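Local coordinates for internalin (Listeria monocytogenes serotype 4b, PDB 4FMZ), which is a leucine-rich-repeat protein of the internalin family, probably acting in adhesion to and invasion of host cells, at residues 48-54 and 70-76. Residues are numbered along the deposited sequence; the frame is centred on the assembly and turned at random.
Sequences KLVVAGE and YLNLNGN. With EDO (1,2-ethanediol), chain D.
Gly53 N donates to Asn74 O at 2.8 Å and Val51 N to Asn72 O at 2.9 Å. Leu49 N to Tyr70 O and Asn72 N to Leu49 O, both 3.0 Å, complete the backbone pairing. Strands 48-50 and 70-72 run parallel; their axes approach to 4.9 Å at an angle of 4°, with Lys48, Leu49 and Val50 level with Tyr70, Leu71 and Asn72. Asn76 (chi1 m) turns inward: ND2 gives bonds to Val51 O (2.9 Å) and Leu73 O (3.0 Å). Asn72 OD1 closes an Asx turn with Asn74 N at 3.0 Å. Gly53 and Gly75 match at positive phi. On the face carrying Lys48, Val50, Tyr70 and Asn72, Lys48, with all four chi angles t, lies over the Tyr70 ring: CE is 4.1 Å from its centroid (CH-pi) and NZ 4.7 Å (cation-pi). On the other face Leu49 CD2 meets Leu71 CD1; just past the strands, Val51 CB meets Leu73 CD2, each at 3.9 Å. Helix 19-29 covers Leu49. This is the stacking of consecutive leucine-rich repeats in a solenoid. Its chemistry is divided: aliphatic side chains fill the interior, while asparagine amides satisfy backbone groups where the strands end.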
ATOM      1  N   LYS A  48       7.663   0.042  24.828  1.00 28.32           N
ATOM      2  CA  LYS A  48       7.363   0.899  23.682  1.00 27.68           C
ATOM      3  C   LYS A  48       8.328   2.090  23.639  1.00 31.25           C
ATOM      4  O   LYS A  48       8.476   2.822  24.632  1.00 31.30           O
ATOM      5  CB  LYS A  48       5.903   1.379  23.773  1.00 30.29           C
ATOM      6  CG  LYS A  48       5.457   2.345  22.680  1.00 36.73           C
ATOM      7  CD  LYS A  48       3.945   2.561  22.729  1.00 47.47           C
ATOM      8  CE  LYS A  48       3.465   3.552  21.697  1.00 61.34           C
ATOM      9  NZ  LYS A  48       1.986   3.674  21.699  1.00 70.72           N
ATOM     10  N   LEU A  49       8.986   2.273  22.490  1.00 27.15           N
ATOM     11  CA  LEU A  49       9.894   3.404  22.258  1.00 26.67           C
ATOM     12  C   LEU A  49       9.619   4.007  20.892  1.00 30.35           C
ATOM     13  O   LEU A  49       9.554   3.283  19.893  1.00 29.55           O
ATOM     14  CB  LEU A  49      11.375   2.999  22.392  1.00 26.54           C
ATOM     15  CG  LEU A  49      12.434   4.117  22.267  1.00 29.63           C
ATOM     16  CD1 LEU A  49      12.497   4.985  23.522  1.00 29.97           C
ATOM     17  CD2 LEU A  49      13.803   3.537  21.982  1.00 29.97           C
ATOM     18  N   VAL A  50       9.442   5.344  20.859  1.00 27.51           N
ATOM     19  CA  VAL A  50       9.166   6.091  19.635  1.00 26.90           C
ATOM     20  C   VAL A  50      10.170   7.236  19.521  1.00 31.89           C
ATOM     21  O   VAL A  50      10.137   8.170  20.326  1.00 32.17           O
ATOM     22  CB  VAL A  50       7.696   6.607  19.567  1.00 30.62           C
ATOM     23  CG1 VAL A  50       7.462   7.466  18.314  1.00 30.06           C
ATOM     24  CG2 VAL A  50       6.695   5.456  19.608  1.00 30.70           C
ATOM     25  N   VAL A  51      11.084   7.149  18.547  1.00 28.36           N
ATOM     26  CA  VAL A  51      12.065   8.220  18.262  1.00 28.04           C
ATOM     27  C   VAL A  51      11.964   8.417  16.748  1.00 32.08           C
ATOM     28  O   VAL A  51      12.756   7.862  15.978  1.00 31.50           O
ATOM     29  CB  VAL A  51      13.530   7.981  18.778  1.00 32.09           C
ATOM     30  CG1 VAL A  51      14.402   9.232  18.596  1.00 32.23           C
ATOM     31  CG2 VAL A  51      13.549   7.548  20.236  1.00 32.03           C
ATOM     32  N   ALA A  52      10.913   9.131  16.325  1.00 29.02           N
ATOM     33  CA  ALA A  52      10.618   9.327  14.914  1.00 28.52           C
ATOM     34  C   ALA A  52      10.913  10.771  14.428  1.00 33.50           C
ATOM     35  O   ALA A  52      10.678  11.744  15.143  1.00 31.94           O
ATOM     36  CB  ALA A  52       9.165   8.960  14.632  1.00 28.88           C
ATOM     37  N   GLY A  53      11.404  10.867  13.193  1.00 31.57           N
ATOM     38  CA  GLY A  53      11.704  12.129  12.532  1.00 32.29           C
ATOM     39  C   GLY A  53      12.822  12.936  13.157  1.00 35.53           C
ATOM     40  O   GLY A  53      12.720  14.162  13.217  1.00 37.10           O
ATOM     41  N   GLU A  54      13.894  12.260  13.628  1.00 29.39           N
ATOM     42  CA  GLU A  54      15.063  12.935  14.213  1.00 28.44           C
ATOM     43  C   GLU A  54      16.280  12.657  13.319  1.00 29.72           C
ATOM     44  O   GLU A  54      16.109  12.572  12.109  1.00 29.45           O
ATOM     45  CB  GLU A  54      15.300  12.497  15.681  1.00 29.70           C
ATOM     46  CG  GLU A  54      14.158  12.819  16.634  1.00 37.09           C
ATOM     47  CD  GLU A  54      13.770  14.281  16.810  1.00 50.93           C
ATOM     48  OE1 GLU A  54      14.620  15.171  16.575  1.00 34.86           O
ATOM     49  OE2 GLU A  54      12.609  14.534  17.204  1.00 41.44           O
ATOM     50  N   TYR A  70       7.341  -2.794  20.881  1.00 26.65           N
ATOM     51  CA  TYR A  70       6.956  -1.804  19.888  1.00 25.90           C
ATOM     52  C   TYR A  70       8.069  -0.767  19.749  1.00 28.85           C
ATOM     53  O   TYR A  70       8.449  -0.117  20.719  1.00 26.97           O
ATOM     54  CB  TYR A  70       5.619  -1.174  20.324  1.00 27.65           C
ATOM     55  CG  TYR A  70       5.013  -0.117  19.428  1.00 29.55           C
ATOM     56  CD1 TYR A  70       5.581   1.152  19.330  1.00 31.48           C
ATOM     57  CD2 TYR A  70       3.779  -0.324  18.814  1.00 30.26           C
ATOM     58  CE1 TYR A  70       4.978   2.161  18.584  1.00 32.03           C
ATOM     59  CE2 TYR A  70       3.165   0.680  18.067  1.00 31.05           C
ATOM     60  CZ  TYR A  70       3.778   1.915  17.938  1.00 37.18           C
ATOM     61  OH  TYR A  70       3.174   2.911  17.217  1.00 38.91           O
ATOM     62  N   LEU A  71       8.591  -0.625  18.534  1.00 25.21           N
ATOM     63  CA  LEU A  71       9.674   0.299  18.268  1.00 25.00           C
ATOM     64  C   LEU A  71       9.427   1.043  16.981  1.00 28.84           C
ATOM     65  O   LEU A  71       9.298   0.420  15.924  1.00 28.57           O
ATOM     66  CB  LEU A  71      11.021  -0.454  18.214  1.00 25.21           C
ATOM     67  CG  LEU A  71      12.240   0.390  17.826  1.00 29.47           C
ATOM     68  CD1 LEU A  71      12.544   1.461  18.873  1.00 29.06           C
ATOM     69  CD2 LEU A  71      13.434  -0.484  17.599  1.00 31.38           C
ATOM     70  N   ASN A  72       9.367   2.382  17.072  1.00 25.97           N
ATOM     71  CA  ASN A  72       9.165   3.251  15.925  1.00 24.98           C
ATOM     72  C   ASN A  72      10.377   4.185  15.764  1.00 27.74           C
ATOM     73  O   ASN A  72      10.552   5.134  16.534  1.00 25.38           O
ATOM     74  CB  ASN A  72       7.853   4.039  16.063  1.00 23.47           C
ATOM     75  CG  ASN A  72       7.586   5.021  14.951  1.00 36.87           C
ATOM     76  OD1 ASN A  72       8.396   5.239  14.045  1.00 32.52           O
ATOM     77  ND2 ASN A  72       6.453   5.687  15.035  1.00 30.24           N
ATOM     78  N   LEU A  73      11.188   3.917  14.736  1.00 25.52           N
ATOM     79  CA  LEU A  73      12.367   4.718  14.419  1.00 24.78           C
ATOM     80  C   LEU A  73      12.256   5.281  12.994  1.00 29.74           C
ATOM     81  O   LEU A  73      13.265   5.453  12.293  1.00 29.18           O
ATOM     82  CB  LEU A  73      13.650   3.903  14.596  1.00 24.69           C
ATOM     83  CG  LEU A  73      14.013   3.499  16.029  1.00 28.78           C
ATOM     84  CD1 LEU A  73      15.138   2.514  16.023  1.00 29.55           C
ATOM     85  CD2 LEU A  73      14.396   4.727  16.889  1.00 27.05           C
ATOM     86  N   ASN A  74      11.021   5.638  12.607  1.00 27.76           N
ATOM     87  CA  ASN A  74      10.688   6.262  11.320  1.00 28.35           C
ATOM     88  C   ASN A  74      11.442   7.550  11.117  1.00 32.50           C
ATOM     89  O   ASN A  74      11.588   8.312  12.078  1.00 32.39           O
ATOM     90  CB  ASN A  74       9.199   6.630  11.292  1.00 32.78           C
ATOM     91  CG  ASN A  74       8.297   5.643  10.656  1.00 62.68           C
ATOM     92  OD1 ASN A  74       8.370   5.397   9.450  1.00 61.15           O
ATOM     93  ND2 ASN A  74       7.350   5.152  11.434  1.00 58.06           N
ATOM     94  N   GLY A  75      11.866   7.812   9.883  1.00 27.90           N
ATOM     95  CA  GLY A  75      12.498   9.074   9.509  1.00 28.29           C
ATOM     96  C   GLY A  75      13.758   9.506  10.238  1.00 33.74           C
ATOM     97  O   GLY A  75      13.820  10.631  10.729  1.00 35.63           O
ATOM     98  N   ASN A  76      14.786   8.650  10.286  1.00 29.26           N
ATOM     99  CA  ASN A  76      16.076   9.004  10.887  1.00 28.22           C
ATOM    100  C   ASN A  76      17.185   8.787   9.830  1.00 30.79           C
ATOM    101  O   ASN A  76      16.898   8.892   8.633  1.00 28.34           O
ATOM    102  CB  ASN A  76      16.319   8.207  12.179  1.00 28.06           C
ATOM    103  CG  ASN A  76      15.437   8.645  13.308  1.00 33.33           C
ATOM    104  OD1 ASN A  76      15.585   9.740  13.834  1.00 27.35           O
ATOM    105  ND2 ASN A  76      14.488   7.812  13.694  1.00 26.36           N
TER
HETATM  106  C1  EDO D 402       6.876   1.477  28.227  1.00 43.20           C
HETATM  107  O1  EDO D 402       7.675   2.121  27.253  1.00 42.24           O
HETATM  108  C2  EDO D 402       5.394   1.784  27.979  1.00 44.61           C
HETATM  109  O2  EDO D 402       4.645   1.104  28.963  1.00 46.84           O